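Local coordinates for ADP/ATP-dependent NAD(P)H-hydrate dehydratase (Bacillus subtilis, PDB 3RPZ), which catalyses the ADP- or ATP-dependent dehydration of hydrated NADH and NADPH, restoring the working nicotinamide cofactors, at residues A[147-152]-A[182-187]; A[174-179]-A[194-199]. All blocks are in the same frame, centred on the assembly; numbering follows the deposited sequence.

Interaction 1 (A[147-152]-A[182-187]). With NPW (beta-6-hydroxy-1,4,5,6-tetrahydronicotinamide adenine dinucleotide phosphate), chain D.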
ATOM      1  N   VAL A 147     -30.431 -18.070   0.454  1.00 16.52           N
ATOM      2  CA  VAL A 147     -29.324 -18.347  -0.427  1.00 15.92           C
ATOM      3  C   VAL A 147     -29.377 -17.273  -1.495  1.00 15.86           C
ATOM      4  O   VAL A 147     -30.433 -17.096  -2.133  1.00 16.67           O
ATOM      5  CB  VAL A 147     -29.395 -19.732  -1.014  1.00 16.35           C
ATOM      6  CG1 VAL A 147     -28.321 -19.965  -2.066  1.00 18.17           C
ATOM      7  CG2 VAL A 147     -29.351 -20.804   0.120  1.00 19.31           C
ATOM      8  N   ILE A 148     -28.282 -16.563  -1.705  1.00 14.13           N
ATOM      9  CA  ILE A 148     -28.225 -15.429  -2.618  1.00 14.51           C
ATOM     10  C   ILE A 148     -27.204 -15.714  -3.690  1.00 14.14           C
ATOM     11  O   ILE A 148     -26.002 -15.847  -3.408  1.00 15.14           O
ATOM     12  CB  ILE A 148     -27.860 -14.132  -1.840  1.00 14.48           C
ATOM     13  CG1 ILE A 148     -28.899 -13.816  -0.746  1.00 15.41           C
ATOM     14  CG2 ILE A 148     -27.614 -12.917  -2.799  1.00 14.95           C
ATOM     15  CD1 ILE A 148     -28.248 -13.143   0.486  1.00 18.19           C
ATOM     16  N   LEU A 149     -27.668 -15.891  -4.943  1.00 13.26           N
ATOM     17  CA  LEU A 149     -26.814 -16.141  -6.077  1.00 13.88           C
ATOM     18  C   LEU A 149     -26.559 -14.851  -6.796  1.00 13.46           C
ATOM     19  O   LEU A 149     -27.495 -14.090  -7.037  1.00 14.06           O
ATOM     20  CB  LEU A 149     -27.514 -17.135  -7.027  1.00 14.88           C
ATOM     21  CG  LEU A 149     -28.088 -18.411  -6.377  1.00 14.09           C
ATOM     22  CD1 LEU A 149     -28.652 -19.305  -7.487  1.00 16.05           C
ATOM     23  CD2 LEU A 149     -27.017 -19.165  -5.566  1.00 15.25           C
ATOM     24  N   THR A 150     -25.316 -14.590  -7.219  1.00 13.02           N
ATOM     25  CA  THR A 150     -24.972 -13.331  -7.859  1.00 12.89           C
ATOM     26  C   THR A 150     -24.360 -13.466  -9.265  1.00 13.88           C
ATOM     27  O   THR A 150     -23.282 -12.979  -9.529  1.00 14.00           O
ATOM     28  CB  THR A 150     -24.088 -12.467  -6.947  1.00 13.51           C
ATOM     29  OG1 THR A 150     -22.797 -13.100  -6.777  1.00 13.97           O
ATOM     30  CG2 THR A 150     -24.701 -12.223  -5.574  1.00 14.02           C
ATOM     31  N   PRO A 151     -25.049 -14.150 -10.178  1.00 12.71           N
ATOM     32  CA  PRO A 151     -24.538 -14.316 -11.519  1.00 13.38           C
ATOM     33  C   PRO A 151     -24.554 -13.057 -12.378  1.00 13.83           C
ATOM     34  O   PRO A 151     -25.530 -12.310 -12.410  1.00 14.81           O
ATOM     35  CB  PRO A 151     -25.481 -15.344 -12.120  1.00 13.79           C
ATOM     36  CG  PRO A 151     -26.795 -15.034 -11.466  1.00 12.96           C
ATOM     37  CD  PRO A 151     -26.395 -14.718 -10.043  1.00 13.54           C
ATOM     38  N   HIS A 152     -23.506 -12.912 -13.177  1.00 14.40           N
ATOM     39  CA  HIS A 152     -23.645 -12.142 -14.401  1.00 14.26           C
ATOM     40  C   HIS A 152     -24.314 -13.014 -15.454  1.00 15.26           C
ATOM     41  O   HIS A 152     -24.556 -14.213 -15.243  1.00 15.59           O
ATOM     42  CB  HIS A 152     -22.310 -11.542 -14.849  1.00 14.91           C
ATOM     43  CG  HIS A 152     -21.249 -12.539 -15.174  1.00 15.11           C
ATOM     44  ND1 HIS A 152     -21.431 -13.624 -16.024  1.00 16.73           N
ATOM     45  CD2 HIS A 152     -19.944 -12.546 -14.820  1.00 14.40           C
ATOM     46  CE1 HIS A 152     -20.283 -14.295 -16.099  1.00 16.11           C
ATOM     47  NE2 HIS A 152     -19.356 -13.645 -15.398  1.00 15.77           N
ATOM     48  N   LEU A 182     -35.660 -22.191  -8.122  1.00 17.80           N
ATOM     49  CA  LEU A 182     -34.562 -22.605  -7.253  1.00 17.63           C
ATOM     50  C   LEU A 182     -34.819 -22.299  -5.782  1.00 17.91           C
ATOM     51  O   LEU A 182     -34.181 -22.878  -4.903  1.00 18.31           O
ATOM     52  CB  LEU A 182     -33.249 -21.956  -7.685  1.00 17.84           C
ATOM     53  CG  LEU A 182     -32.772 -22.188  -9.104  1.00 16.98           C
ATOM     54  CD1 LEU A 182     -31.524 -21.376  -9.436  1.00 18.19           C
ATOM     55  CD2 LEU A 182     -32.465 -23.651  -9.294  1.00 21.24           C
ATOM     56  N   GLN A 183     -35.750 -21.395  -5.514  1.00 17.22           N
ATOM     57  CA  GLN A 183     -36.001 -20.835  -4.190  1.00 16.51           C
ATOM     58  C   GLN A 183     -34.728 -20.208  -3.598  1.00 16.62           C
ATOM     59  O   GLN A 183     -34.393 -20.423  -2.444  1.00 17.73           O
ATOM     60  CB  GLN A 183     -36.700 -21.835  -3.270  1.00 17.99           C
ATOM     61  CG  GLN A 183     -38.168 -22.014  -3.659  1.00 18.33           C
ATOM     62  CD  GLN A 183     -38.959 -20.716  -3.434  1.00 17.83           C
ATOM     63  OE1 GLN A 183     -39.094 -20.321  -2.261  1.00 19.35           O
ATOM     64  NE2 GLN A 183     -39.378 -20.040  -4.508  1.00 17.22           N
ATOM     65  N   THR A 184     -34.084 -19.419  -4.432  1.00 15.95           N
ATOM     66  CA  THR A 184     -32.953 -18.597  -4.025  1.00 15.58           C
ATOM     67  C   THR A 184     -33.196 -17.167  -4.451  1.00 15.42           C
ATOM     68  O   THR A 184     -33.984 -16.876  -5.368  1.00 17.53           O
ATOM     69  CB  THR A 184     -31.653 -19.053  -4.694  1.00 16.62           C
ATOM     70  OG1 THR A 184     -31.737 -18.877  -6.105  1.00 18.70           O
ATOM     71  CG2 THR A 184     -31.347 -20.478  -4.429  1.00 17.88           C
ATOM     72  N   VAL A 185     -32.513 -16.229  -3.801  1.00 15.00           N
ATOM     73  CA  VAL A 185     -32.405 -14.874  -4.312  1.00 15.31           C
ATOM     74  C   VAL A 185     -31.519 -14.956  -5.559  1.00 15.65           C
ATOM     75  O   VAL A 185     -30.496 -15.673  -5.538  1.00 16.04           O
ATOM     76  CB  VAL A 185     -31.804 -13.905  -3.281  1.00 14.98           C
ATOM     77  CG1 VAL A 185     -31.763 -12.454  -3.836  1.00 16.13           C
ATOM     78  CG2 VAL A 185     -32.610 -13.975  -1.967  1.00 17.29           C
ATOM     79  N   ILE A 186     -31.825 -14.188  -6.607  1.00 15.22           N
ATOM     80  CA  ILE A 186     -30.923 -14.052  -7.755  1.00 14.78           C
ATOM     81  C   ILE A 186     -30.687 -12.594  -8.005  1.00 14.76           C
ATOM     82  O   ILE A 186     -31.642 -11.851  -8.284  1.00 16.31           O
ATOM     83  CB  ILE A 186     -31.436 -14.749  -9.039  1.00 15.97           C
ATOM     84  CG1 ILE A 186     -31.609 -16.232  -8.790  1.00 17.32           C
ATOM     85  CG2 ILE A 186     -30.410 -14.544 -10.199  1.00 18.00           C
ATOM     86  CD1 ILE A 186     -32.089 -17.028  -9.971  1.00 15.76           C
ATOM     87  N   VAL A 187     -29.422 -12.173  -7.921  1.00 14.00           N
ATOM     88  CA  VAL A 187     -28.946 -10.862  -8.290  1.00 14.30           C
ATOM     89  C   VAL A 187     -28.345 -11.046  -9.669  1.00 15.17           C
ATOM     90  O   VAL A 187     -27.230 -11.516  -9.804  1.00 14.84           O
ATOM     91  CB  VAL A 187     -27.911 -10.303  -7.308  1.00 14.52           C
ATOM     92  CG1 VAL A 187     -27.434  -8.939  -7.762  1.00 14.94           C
ATOM     93  CG2 VAL A 187     -28.483 -10.253  -5.894  1.00 15.82           C
TER
HETATM   94  P   NPW D 279     -18.726 -12.255 -23.708  1.00 27.35           P
HETATM   95  O1  NPW D 279     -17.722 -13.351 -23.984  1.00 34.10           O
HETATM   96  O2  NPW D 279     -18.191 -10.923 -23.292  1.00 27.87           O
HETATM   97  O3  NPW D 279     -19.802 -12.100 -24.797  1.00 28.34           O
HETATM   98  PA  NPW D 279     -16.436 -15.857 -16.894  1.00 19.62           P
HETATM   99  PB  NPW D 279     -15.315 -13.951 -15.004  1.00 15.67           P
HETATM  100  C1A NPW D 279     -20.271 -13.326 -20.282  1.00 19.91           C
HETATM  101  C1B NPW D 279     -12.707 -14.347 -11.102  1.00 14.60           C
HETATM  102  N1C NPW D 279     -12.194 -12.999 -11.163  1.00 14.20           N
HETATM  103  N1D NPW D 279     -23.683  -9.564 -20.821  1.00 19.48           N
HETATM  104  C2A NPW D 279     -19.087 -13.080 -21.217  1.00 22.24           C
HETATM  105  O2A NPW D 279     -19.637 -12.799 -22.488  1.00 24.41           O
HETATM  106  C2B NPW D 279     -14.192 -14.454 -10.735  1.00 13.39           C
HETATM  107  O2B NPW D 279     -14.428 -14.229  -9.368  1.00 13.93           O
HETATM  108  C2C NPW D 279     -11.115 -12.594 -10.548  1.00 15.64           C
HETATM  109  C2D NPW D 279     -23.366 -10.573 -21.646  1.00 18.58           C
HETATM  110  C3A NPW D 279     -18.338 -14.400 -21.152  1.00 23.53           C
HETATM  111  O3A NPW D 279     -18.924 -15.415 -21.994  1.00 25.87           O
HETATM  112  C3B NPW D 279     -14.425 -15.914 -11.175  1.00 14.84           C
HETATM  113  O3B NPW D 279     -13.975 -16.762 -10.110  1.00 15.34           O
HETATM  114  C3C NPW D 279     -10.417 -11.495 -10.567  1.00 14.09           C
HETATM  115  N3D NPW D 279     -22.455 -11.544 -21.465  1.00 19.07           N
HETATM  116  C4B NPW D 279     -13.498 -16.043 -12.393  1.00 13.35           C
HETATM  117  O4B NPW D 279     -12.578 -14.913 -12.393  1.00 14.80           O
HETATM  118  C4C NPW D 279     -10.902 -10.432 -11.546  1.00 13.47           C
HETATM  119  C4D NPW D 279     -21.862 -11.425 -20.270  1.00 18.68           C
HETATM  120  O4D NPW D 279     -19.732 -14.167 -19.258  1.00 19.02           O
HETATM  121  C4E NPW D 279     -18.546 -14.783 -19.699  1.00 19.85           C
HETATM  122  C5A NPW D 279     -22.094 -10.381 -19.333  1.00 17.30           C
HETATM  123  C5B NPW D 279     -14.250 -16.039 -13.727  1.00 14.40           C
HETATM  124  O5B NPW D 279     -15.202 -14.974 -13.762  1.00 15.00           O
HETATM  125  C5C NPW D 279     -11.732 -11.090 -12.634  1.00 13.27           C
HETATM  126  C5E NPW D 279     -17.418 -14.287 -18.794  1.00 20.60           C
HETATM  127  O5E NPW D 279     -17.552 -14.922 -17.528  1.00 21.11           O
HETATM  128  C6C NPW D 279     -12.857 -11.978 -12.033  1.00 14.57           C
HETATM  129  O6C NPW D 279     -13.808 -11.242 -11.269  1.00 15.24           O
HETATM  130  C6D NPW D 279     -23.078  -9.380 -19.627  1.00 18.12           C
HETATM  131  N6D NPW D 279     -23.418  -8.362 -18.853  1.00 18.74           N
HETATM  132  N7A NPW D 279     -21.293 -10.466 -18.211  1.00 18.49           N
HETATM  133  C7C NPW D 279      -9.318 -11.224  -9.687  1.00 13.93           C
HETATM  134  N7C NPW D 279      -8.712 -10.049  -9.771  1.00 14.52           N
HETATM  135  O7C NPW D 279      -8.912 -12.109  -8.891  1.00 13.38           O
HETATM  136  C8A NPW D 279     -20.524 -11.594 -18.462  1.00 16.64           C
HETATM  137  N9A NPW D 279     -20.913 -12.144 -19.714  1.00 18.56           N
HETATM  138  OA1 NPW D 279     -15.738 -16.666 -17.906  1.00 26.53           O
HETATM  139  OA2 NPW D 279     -17.229 -16.479 -15.856  1.00 23.52           O
HETATM  140  OA3 NPW D 279     -15.319 -14.851 -16.322  1.00 16.74           O
HETATM  141  OB1 NPW D 279     -16.566 -13.226 -14.779  1.00 15.07           O
HETATM  142  OB2 NPW D 279     -14.051 -13.163 -15.149  1.00 17.10           O
HETATM  143  O   HOH W   1     -33.277 -18.852  -0.332  1.00 22.19           O
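With CG of Leu149 beside its own backbone N (chi1 -49°) and OG1 of Thr184 between N and the carbonyl carbon (chi1 64°), the leucine's CD1 comes against the threonine hydroxyl. The two side chains cross at about a right angle, Leu149 CD1 lying 3.4 Å from Thr184 OG1 and 4.0 Å from Leu182 CD1. The backbones pair as parallel strands. Val185 N bonds to Val147 O (2.8 Å), Leu149 N to Val185 O (2.9 Å) and Val187 N to Leu149 O (2.9 Å), the last nearly straight at 176°. Ile148 and Val185 lie side by side on one sheet face, while the Pro151 ring crosses the Ile186 side chain, CG against CG2, on the side where Leu149 points. Past the strand, His152 leaves this pairing for the bound NADPH hydrate: its NE2 donates to phosphate oxygen OB1 (2.9 Å), and adenine C8A lies 3.3 Å above the ring plane, offset toward the rim. Replacing the imidazole by the methyl of an alanine is likely to leave OB1 without this N-H donor and C8A without the ring it lies over. Strand 128-130 flanks 147-149 on its other edge. Helices 217-231 and 235-256 cover the Ile148 face, and helix 153-160, with His152 at its N-cap position, covers Leu149 and Pro151.

Interaction 2 (A[174-179]-A[194-199])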
ATOM      1  N   TYR A 174     -36.700 -13.894 -16.654  1.00 19.51           N
ATOM      2  CA  TYR A 174     -35.880 -15.068 -16.379  1.00 19.19           C
ATOM      3  C   TYR A 174     -35.407 -15.083 -14.954  1.00 18.70           C
ATOM      4  O   TYR A 174     -35.394 -16.145 -14.329  1.00 18.13           O
ATOM      5  CB  TYR A 174     -34.705 -15.213 -17.361  1.00 19.92           C
ATOM      6  CG  TYR A 174     -35.099 -15.798 -18.721  1.00 21.50           C
ATOM      7  CD1 TYR A 174     -35.470 -17.118 -18.844  1.00 24.73           C
ATOM      8  CD2 TYR A 174     -35.012 -15.020 -19.863  1.00 21.76           C
ATOM      9  CE1 TYR A 174     -35.826 -17.647 -20.068  1.00 25.17           C
ATOM     10  CE2 TYR A 174     -35.358 -15.562 -21.106  1.00 24.25           C
ATOM     11  CZ  TYR A 174     -35.737 -16.865 -21.162  1.00 25.63           C
ATOM     12  OH  TYR A 174     -36.096 -17.431 -22.373  1.00 29.29           O
ATOM     13  N   ALA A 175     -34.949 -13.935 -14.438  1.00 17.80           N
ATOM     14  CA  ALA A 175     -34.449 -13.913 -13.088  1.00 17.36           C
ATOM     15  C   ALA A 175     -35.542 -14.305 -12.091  1.00 18.05           C
ATOM     16  O   ALA A 175     -35.319 -15.072 -11.176  1.00 17.24           O
ATOM     17  CB  ALA A 175     -33.861 -12.537 -12.734  1.00 16.98           C
ATOM     18  N   LYS A 176     -36.749 -13.777 -12.284  1.00 18.58           N
ATOM     19  CA  LYS A 176     -37.879 -14.099 -11.412  1.00 19.08           C
ATOM     20  C   LYS A 176     -38.242 -15.559 -11.534  1.00 18.69           C
ATOM     21  O   LYS A 176     -38.473 -16.235 -10.515  1.00 19.41           O
ATOM     22  CB  LYS A 176     -39.084 -13.233 -11.754  1.00 20.34           C
ATOM     23  CG  LYS A 176     -38.970 -11.835 -11.349  1.00 25.55           C
ATOM     24  CD  LYS A 176     -40.223 -11.014 -11.673  1.00 32.88           C
ATOM     25  CE  LYS A 176     -41.314 -11.268 -10.674  1.00 36.50           C
ATOM     26  NZ  LYS A 176     -42.064 -12.488 -10.987  1.00 42.73           N
ATOM     27  N   GLU A 177     -38.277 -16.076 -12.753  1.00 19.18           N
ATOM     28  CA  GLU A 177     -38.674 -17.477 -12.952  1.00 20.83           C
ATOM     29  C   GLU A 177     -37.699 -18.421 -12.216  1.00 19.97           C
ATOM     30  O   GLU A 177     -38.116 -19.413 -11.543  1.00 21.08           O
ATOM     31  CB  GLU A 177     -38.660 -17.772 -14.453  1.00 22.29           C
ATOM     32  CG  GLU A 177     -38.736 -19.203 -14.887  1.00 30.42           C
ATOM     33  CD  GLU A 177     -38.892 -19.245 -16.394  1.00 40.65           C
ATOM     34  OE1 GLU A 177     -40.014 -18.957 -16.872  1.00 46.45           O
ATOM     35  OE2 GLU A 177     -37.871 -19.455 -17.094  1.00 47.18           O
ATOM     36  N   TRP A 178     -36.394 -18.146 -12.335  1.00 18.66           N
ATOM     37  CA  TRP A 178     -35.408 -19.011 -11.769  1.00 18.62           C
ATOM     38  C   TRP A 178     -35.237 -18.816 -10.279  1.00 18.09           C
ATOM     39  O   TRP A 178     -34.939 -19.757  -9.555  1.00 17.75           O
ATOM     40  CB  TRP A 178     -34.088 -18.931 -12.550  1.00 17.44           C
ATOM     41  CG  TRP A 178     -34.172 -19.735 -13.769  1.00 17.72           C
ATOM     42  CD1 TRP A 178     -34.605 -19.337 -14.991  1.00 19.61           C
ATOM     43  CD2 TRP A 178     -33.882 -21.139 -13.870  1.00 21.09           C
ATOM     44  NE1 TRP A 178     -34.572 -20.419 -15.875  1.00 21.07           N
ATOM     45  CE2 TRP A 178     -34.128 -21.520 -15.201  1.00 21.93           C
ATOM     46  CE3 TRP A 178     -33.370 -22.081 -12.978  1.00 24.33           C
ATOM     47  CZ2 TRP A 178     -33.915 -22.822 -15.657  1.00 26.22           C
ATOM     48  CZ3 TRP A 178     -33.180 -23.409 -13.442  1.00 26.23           C
ATOM     49  CH2 TRP A 178     -33.424 -23.739 -14.766  1.00 27.19           C
ATOM     50  N   ALA A 179     -35.450 -17.607  -9.763  1.00 17.91           N
ATOM     51  CA  ALA A 179     -35.474 -17.421  -8.317  1.00 16.14           C
ATOM     52  C   ALA A 179     -36.586 -18.234  -7.693  1.00 17.46           C
ATOM     53  O   ALA A 179     -36.433 -18.835  -6.645  1.00 17.40           O
ATOM     54  CB  ALA A 179     -35.651 -15.929  -7.943  1.00 17.03           C
ATOM     55  N   VAL A 194     -31.038  -6.920 -11.848  1.00 15.48           N
ATOM     56  CA  VAL A 194     -32.316  -7.432 -11.328  1.00 15.40           C
ATOM     57  C   VAL A 194     -32.088  -8.118 -10.002  1.00 15.93           C
ATOM     58  O   VAL A 194     -31.134  -8.927  -9.880  1.00 15.78           O
ATOM     59  CB  VAL A 194     -32.984  -8.461 -12.272  1.00 15.46           C
ATOM     60  CG1 VAL A 194     -34.377  -8.866 -11.743  1.00 17.29           C
ATOM     61  CG2 VAL A 194     -33.105  -7.916 -13.667  1.00 17.26           C
ATOM     62  N   ILE A 195     -32.838  -7.758  -8.964  1.00 14.91           N
ATOM     63  CA  ILE A 195     -32.794  -8.456  -7.689  1.00 15.35           C
ATOM     64  C   ILE A 195     -34.116  -9.176  -7.524  1.00 16.08           C
ATOM     65  O   ILE A 195     -35.149  -8.552  -7.257  1.00 16.63           O
ATOM     66  CB  ILE A 195     -32.539  -7.507  -6.502  1.00 14.91           C
ATOM     67  CG1 ILE A 195     -31.306  -6.622  -6.722  1.00 15.24           C
ATOM     68  CG2 ILE A 195     -32.380  -8.347  -5.184  1.00 17.28           C
ATOM     69  CD1 ILE A 195     -31.554  -5.288  -7.438  1.00 17.57           C
ATOM     70  N   ALA A 196     -34.109 -10.490  -7.744  1.00 15.80           N
ATOM     71  CA  ALA A 196     -35.291 -11.328  -7.711  1.00 15.35           C
ATOM     72  C   ALA A 196     -35.291 -12.221  -6.483  1.00 16.10           C
ATOM     73  O   ALA A 196     -34.335 -12.942  -6.248  1.00 16.54           O
ATOM     74  CB  ALA A 196     -35.398 -12.153  -8.969  1.00 16.53           C
ATOM     75  N   PHE A 197     -36.361 -12.147  -5.692  1.00 16.36           N
ATOM     76  CA  PHE A 197     -36.512 -12.904  -4.459  1.00 16.48           C
ATOM     77  C   PHE A 197     -37.419 -14.114  -4.717  1.00 16.61           C
ATOM     78  O   PHE A 197     -38.312 -14.044  -5.555  1.00 17.81           O
ATOM     79  CB  PHE A 197     -37.071 -11.999  -3.349  1.00 17.14           C
ATOM     80  CG  PHE A 197     -36.119 -10.929  -2.932  1.00 16.74           C
ATOM     81  CD1 PHE A 197     -35.083 -11.210  -2.086  1.00 18.78           C
ATOM     82  CD2 PHE A 197     -36.201  -9.676  -3.469  1.00 18.56           C
ATOM     83  CE1 PHE A 197     -34.161 -10.238  -1.759  1.00 17.10           C
ATOM     84  CE2 PHE A 197     -35.280  -8.711  -3.141  1.00 17.96           C
ATOM     85  CZ  PHE A 197     -34.275  -8.971  -2.282  1.00 17.51           C
ATOM     86  N   PRO A 198     -37.175 -15.194  -3.967  1.00 16.95           N
ATOM     87  CA  PRO A 198     -37.907 -16.425  -4.263  1.00 17.95           C
ATOM     88  C   PRO A 198     -39.354 -16.351  -3.834  1.00 18.92           C
ATOM     89  O   PRO A 198     -40.158 -17.232  -4.206  1.00 18.86           O
ATOM     90  CB  PRO A 198     -37.129 -17.471  -3.511  1.00 19.84           C
ATOM     91  CG  PRO A 198     -36.360 -16.728  -2.429  1.00 19.18           C
ATOM     92  CD  PRO A 198     -36.073 -15.379  -2.999  1.00 17.00           C
ATOM     93  N   ASP A 199     -39.760 -15.319  -3.066  1.00 18.43           N
ATOM     94  CA  ASP A 199     -41.141 -15.088  -2.728  1.00 19.33           C
ATOM     95  C   ASP A 199     -41.899 -14.251  -3.757  1.00 19.00           C
ATOM     96  O   ASP A 199     -43.107 -13.974  -3.579  1.00 20.68           O
ATOM     97  CB  ASP A 199     -41.269 -14.429  -1.334  1.00 19.25           C
ATOM     98  CG  ASP A 199     -40.659 -13.024  -1.272  1.00 24.73           C
ATOM     99  OD1 ASP A 199     -40.317 -12.404  -2.287  1.00 19.82           O
ATOM    100  OD2 ASP A 199     -40.570 -12.537  -0.130  1.00 32.15           O
TER
HETATM  101  O   HOH W   2     -39.452 -14.908  -8.210  1.00 28.89           O
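Ala175 and Ala179 face Val194 and Ala196 where helix 174-179 lies over strand 194-196, the two axes coming within 8.0 Å and their N-to-C directions differing by 24°. One turn apart on the helix, the two alanines present methyl groups to the strand. Ala175 CB touches Val194 CG1 (3.8 Å) and, a little farther off, Ala196 CB (4.1 Å), bridging the two inward-pointing strand residues. The valine branch that makes this touch is the one lying opposite the backbone N (chi1 -175°). Ala179 CB approaches Ala196 CB from the next turn (3.9 Å), which sets the Ala196 methyl between the two helix alanines. The same methyl also rests on the helix backbone, 3.7 Å from Ala175 O, a carbonyl already used by Ala179 N within the helix. With such small side chains the backbones can come close, and the aliphatic start of Lys176 flanks Ala196.

Beyond the strand the contact becomes partly polar. Pro198 CB packs on Ala179 O (3.5 Å), and one water donates both to Lys176 O (2.8 Å) and to Phe197 O (3.0 Å), joining two carbonyls that cannot bond to each other. Phe197 itself turns from the helix toward helix 235-256, where Lys236 makes a cation-pi contact with its ring and a salt bridge with Asp199.

The helix belongs to the connection that leads from strand 147-149 into strand 185-188. It also covers antiparallel strand 194-196, next to the chain's outermost strand 202-204, whose Cys202 touches Lys176, Val194 and Ala196. Helices packed over a central sheet in this way are characteristic of the alpha/beta, ribokinase-like fold to which NAD(P)H-hydrate dehydratases belong.

Overall arrangement
The two contacts interlock along the chain: helix 171-182 supplies one side of interaction 2 and ends at Leu182, where the second segment of interaction 1 begins. They share a sheet, in which strand 185-188 is parallel to 147-149 on one edge and antiparallel to 194-196 on the other. Ile186 N bonds to Ala196 O across that second edge, and Gln183 NE2 reaches Pro198 O. All touching residues of interaction 1 are buried; it relies on main-chain bonds and branched aliphatic groups and runs on to the nucleotide pocket. Interaction 2, farther from the chain's centre, is also largely buried but joins helix to sheet through alanine methyls, with a water between two carbonyls near its partly exposed margin at Lys176 and Pro198.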